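Long-range contact in molybdopterin biosynthesis enzyme, MoaB (Thermus thermophilus, PDB 3MCH), which probably acts in molybdenum cofactor biosynthesis as a molybdopterin-binding protein of the MogA/MoaB family: residues B[1-13]-B[57-71]. Numbering follows the deposited sequence.
Sequences MFRVGILTVSDKG and WADREGLDLILTNGG
G5 N donates to L65 O, and G5 O takes L67 N at 2.8 Å. The same parallel pattern continues through L7, which bonds L67 O and N69 N, to V9 N on N69 O. It starts at R3 O, which accepts from both D64 N and L65 N.

Side-chain hydrogen bonds lie at both ends. D64 OD2 takes R3 N at 2.8 Å on its anti side; K156 is a second, charged partner of this carboxylate. R3 bends at chi3 (64°), and its NH1 reaches E61 O, 3.1 Å away and close to the guanidinium plane. L63 CD2 lies over one guanidinium face. Replacing R3 by an alanine is likely to leave E61 O without this donor and L63 CD2 without the guanidinium it packs on. At the far end N69 ND2 gives a nearly straight bond (166°) to T8 OG1, which also pairs with D20.

The strands are adjacent inner strands of the mixed sheet in the alpha/beta fold of the MoCF_biosynth family. Strand 35-43 flanks 2-9, and 123-128 flanks 65-69. Helix 21-30, strand 35-43 and helix 47-60 come between them in the chain.

Apolar contacts line both faces. V4, I6, L65 and L67 share one; I6 and L67 meet I26 of helix 21-30. I6 CD1 presses on L67 CB at 3.4 Å, a tight fit. On the other face the CZ3/CH2 side of the W57 indole meets the backbone of G5 and I6. Its CZ3 is 3.5 Å from G5 C, and L63 CD1 sits over one face of the indole, near the rim. W57 and L63 CD1 come so close to G5 that there is no room for a CB. W57 CZ3 also meets L7 CB at 3.8 Å, while the indole NE1 bonds E41.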
# COMPACT_ATOMS: atom_id res chain seq x y z
N MET B 1 25.90 -4.35 11.89
CA MET B 1 25.32 -4.88 13.15
C MET B 1 24.29 -3.90 13.71
O MET B 1 24.62 -2.76 14.05
CB MET B 1 26.44 -5.12 14.17
CG MET B 1 25.98 -5.80 15.45
SD MET B 1 25.07 -7.32 15.12
CE MET B 1 26.38 -8.37 14.47
N PHE B 2 23.04 -4.35 13.81
CA PHE B 2 21.96 -3.50 14.29
C PHE B 2 21.29 -4.05 15.54
O PHE B 2 21.01 -5.24 15.64
CB PHE B 2 20.93 -3.34 13.18
CG PHE B 2 21.52 -2.84 11.89
CD1 PHE B 2 21.92 -1.52 11.76
CD2 PHE B 2 21.70 -3.71 10.82
CE1 PHE B 2 22.51 -1.06 10.59
CE2 PHE B 2 22.29 -3.26 9.63
CZ PHE B 2 22.70 -1.94 9.52
N ARG B 3 21.03 -3.16 16.50
CA ARG B 3 20.39 -3.54 17.75
C ARG B 3 18.89 -3.66 17.54
O ARG B 3 18.24 -2.73 17.07
CB ARG B 3 20.70 -2.49 18.82
CG ARG B 3 22.19 -2.39 19.11
CD ARG B 3 22.51 -1.17 19.94
NE ARG B 3 21.90 -1.23 21.26
CZ ARG B 3 21.22 -0.23 21.82
NH1 ARG B 3 21.07 0.92 21.16
NH2 ARG B 3 20.71 -0.37 23.03
N VAL B 4 18.35 -4.82 17.90
CA VAL B 4 16.94 -5.12 17.71
C VAL B 4 16.17 -5.32 19.01
O VAL B 4 16.68 -5.91 19.96
CB VAL B 4 16.78 -6.41 16.87
CG1 VAL B 4 15.30 -6.70 16.60
CG2 VAL B 4 17.55 -6.28 15.58
N GLY B 5 14.94 -4.82 19.02
CA GLY B 5 14.07 -5.00 20.16
C GLY B 5 12.87 -5.80 19.67
O GLY B 5 12.34 -5.52 18.59
N ILE B 6 12.46 -6.80 20.43
CA ILE B 6 11.31 -7.62 20.06
C ILE B 6 10.20 -7.33 21.07
O ILE B 6 10.37 -7.56 22.26
CB ILE B 6 11.66 -9.13 20.06
CG1 ILE B 6 12.77 -9.40 19.03
CG2 ILE B 6 10.43 -9.97 19.73
CD1 ILE B 6 12.49 -9.01 17.56
N LEU B 7 9.07 -6.83 20.58
CA LEU B 7 7.94 -6.50 21.45
C LEU B 7 6.74 -7.38 21.16
O LEU B 7 6.13 -7.29 20.09
CB LEU B 7 7.55 -5.04 21.27
CG LEU B 7 6.38 -4.54 22.14
CD1 LEU B 7 6.75 -4.68 23.61
CD2 LEU B 7 6.06 -3.10 21.80
N THR B 8 6.39 -8.25 22.11
CA THR B 8 5.25 -9.14 21.94
C THR B 8 4.00 -8.49 22.53
O THR B 8 3.89 -8.30 23.74
CB THR B 8 5.51 -10.50 22.61
OG1 THR B 8 6.59 -11.16 21.94
CG2 THR B 8 4.27 -11.39 22.53
N VAL B 9 3.07 -8.14 21.64
CA VAL B 9 1.83 -7.48 22.01
C VAL B 9 0.62 -8.39 22.18
O VAL B 9 0.12 -8.96 21.20
CB VAL B 9 1.41 -6.45 20.93
CG1 VAL B 9 0.15 -5.71 21.38
CG2 VAL B 9 2.54 -5.47 20.68
N SER B 10 0.15 -8.52 23.42
CA SER B 10 -1.02 -9.33 23.75
C SER B 10 -1.33 -9.17 25.23
O SER B 10 -0.44 -8.90 26.03
CB SER B 10 -0.77 -10.77 23.30
OG SER B 10 -1.80 -11.62 23.80
N ASP B 11 -2.60 -9.36 25.60
CA ASP B 11 -3.00 -9.27 27.00
C ASP B 11 -2.75 -10.67 27.54
O ASP B 11 -2.52 -10.85 28.74
CB ASP B 11 -4.48 -8.90 27.15
CG ASP B 11 -4.81 -7.52 26.62
OD1 ASP B 11 -4.05 -6.57 26.91
OD2 ASP B 11 -5.84 -7.38 25.93
N LYS B 12 -2.79 -11.66 26.65
CA LYS B 12 -2.58 -13.05 27.04
C LYS B 12 -1.18 -13.34 27.57
O LYS B 12 -0.90 -14.43 28.06
CB LYS B 12 -2.90 -13.97 25.86
CG LYS B 12 -4.36 -13.90 25.42
CD LYS B 12 -4.68 -14.88 24.31
CE LYS B 12 -6.16 -14.85 23.96
NZ LYS B 12 -6.53 -15.85 22.92
N GLY B 13 -0.30 -12.35 27.47
CA GLY B 13 1.06 -12.51 27.96
C GLY B 13 1.17 -12.14 29.42
O GLY B 13 2.24 -12.22 30.01
N TRP B 57 12.04 2.70 23.54
CA TRP B 57 13.01 1.99 22.72
C TRP B 57 13.63 2.81 21.60
O TRP B 57 14.82 2.69 21.32
CB TRP B 57 12.37 0.72 22.15
CG TRP B 57 12.17 -0.36 23.17
CD1 TRP B 57 12.35 -0.26 24.53
CD2 TRP B 57 11.78 -1.71 22.92
NE1 TRP B 57 12.10 -1.46 25.13
CE2 TRP B 57 11.75 -2.38 24.17
CE3 TRP B 57 11.45 -2.43 21.76
CZ2 TRP B 57 11.40 -3.73 24.29
CZ3 TRP B 57 11.11 -3.77 21.88
CH2 TRP B 57 11.09 -4.40 23.13
N ALA B 58 12.82 3.64 20.96
CA ALA B 58 13.32 4.46 19.87
C ALA B 58 14.00 5.72 20.37
O ALA B 58 15.16 5.97 20.08
CB ALA B 58 12.17 4.83 18.93
N ASP B 59 13.26 6.51 21.15
CA ASP B 59 13.76 7.78 21.66
C ASP B 59 14.88 7.71 22.70
O ASP B 59 15.84 8.47 22.61
CB ASP B 59 12.60 8.59 22.24
CG ASP B 59 11.52 8.89 21.21
OD1 ASP B 59 11.70 8.52 20.03
OD2 ASP B 59 10.50 9.50 21.58
N ARG B 60 14.76 6.82 23.67
CA ARG B 60 15.79 6.74 24.70
C ARG B 60 16.83 5.65 24.52
O ARG B 60 18.03 5.93 24.59
CB ARG B 60 15.15 6.59 26.08
CG ARG B 60 16.15 6.70 27.21
CD ARG B 60 15.45 6.93 28.54
NE ARG B 60 14.64 5.79 28.94
CZ ARG B 60 13.81 5.80 29.97
NH1 ARG B 60 13.11 4.72 30.27
NH2 ARG B 60 13.67 6.90 30.70
N GLU B 61 16.40 4.42 24.30
CA GLU B 61 17.33 3.31 24.12
C GLU B 61 18.08 3.38 22.79
O GLU B 61 19.18 2.85 22.66
CB GLU B 61 16.60 1.96 24.22
CG GLU B 61 15.88 1.73 25.54
CD GLU B 61 16.76 2.00 26.75
OE1 GLU B 61 17.94 1.59 26.73
OE2 GLU B 61 16.28 2.61 27.73
N GLY B 62 17.47 4.04 21.81
CA GLY B 62 18.10 4.19 20.51
C GLY B 62 18.23 2.92 19.69
O GLY B 62 19.19 2.76 18.94
N LEU B 63 17.28 2.00 19.84
CA LEU B 63 17.36 0.76 19.07
C LEU B 63 17.27 1.07 17.58
O LEU B 63 16.67 2.06 17.18
CB LEU B 63 16.24 -0.20 19.48
CG LEU B 63 16.26 -0.66 20.95
CD1 LEU B 63 15.11 -1.62 21.17
CD2 LEU B 63 17.59 -1.34 21.27
N ASP B 64 17.88 0.21 16.78
CA ASP B 64 17.89 0.39 15.33
C ASP B 64 16.66 -0.22 14.68
O ASP B 64 16.11 0.34 13.74
CB ASP B 64 19.14 -0.27 14.75
CG ASP B 64 20.42 0.28 15.36
OD1 ASP B 64 20.54 1.52 15.46
OD2 ASP B 64 21.31 -0.53 15.73
N LEU B 65 16.23 -1.36 15.21
CA LEU B 65 15.07 -2.05 14.68
C LEU B 65 14.14 -2.50 15.79
O LEU B 65 14.58 -3.04 16.81
CB LEU B 65 15.51 -3.29 13.89
CG LEU B 65 14.40 -4.20 13.35
CD1 LEU B 65 13.67 -3.51 12.20
CD2 LEU B 65 14.99 -5.52 12.88
N ILE B 66 12.85 -2.27 15.61
CA ILE B 66 11.87 -2.74 16.57
C ILE B 66 10.90 -3.64 15.83
O ILE B 66 10.25 -3.21 14.88
CB ILE B 66 11.07 -1.60 17.23
CG1 ILE B 66 12.00 -0.73 18.08
CG2 ILE B 66 9.95 -2.20 18.10
CD1 ILE B 66 11.41 0.61 18.50
N LEU B 67 10.84 -4.89 16.25
CA LEU B 67 9.93 -5.86 15.66
C LEU B 67 8.84 -6.16 16.67
O LEU B 67 9.10 -6.82 17.69
CB LEU B 67 10.68 -7.15 15.30
CG LEU B 67 11.81 -7.02 14.27
CD1 LEU B 67 12.55 -8.35 14.13
CD2 LEU B 67 11.23 -6.59 12.92
N THR B 68 7.64 -5.64 16.43
CA THR B 68 6.53 -5.94 17.33
C THR B 68 5.88 -7.15 16.67
O THR B 68 6.06 -7.39 15.47
CB THR B 68 5.47 -4.80 17.40
OG1 THR B 68 4.75 -4.72 16.16
CG2 THR B 68 6.13 -3.47 17.70
N ASN B 69 5.16 -7.95 17.45
CA ASN B 69 4.46 -9.08 16.88
C ASN B 69 3.11 -9.19 17.59
O ASN B 69 3.03 -9.02 18.81
CB ASN B 69 5.28 -10.38 17.03
CG ASN B 69 5.38 -10.86 18.47
OD1 ASN B 69 4.43 -11.43 19.02
ND2 ASN B 69 6.53 -10.63 19.08
N GLY B 70 2.06 -9.42 16.80
CA GLY B 70 0.72 -9.53 17.34
C GLY B 70 -0.12 -8.26 17.29
O GLY B 70 0.41 -7.16 17.17
N GLY B 71 -1.44 -8.43 17.40
CA GLY B 71 -2.35 -7.29 17.39
C GLY B 71 -2.53 -6.61 16.04
O GLY B 71 -2.90 -5.44 15.99
O HOH W 1 21.79 1.38 17.99
O HOH W 2 1.65 -11.33 20.23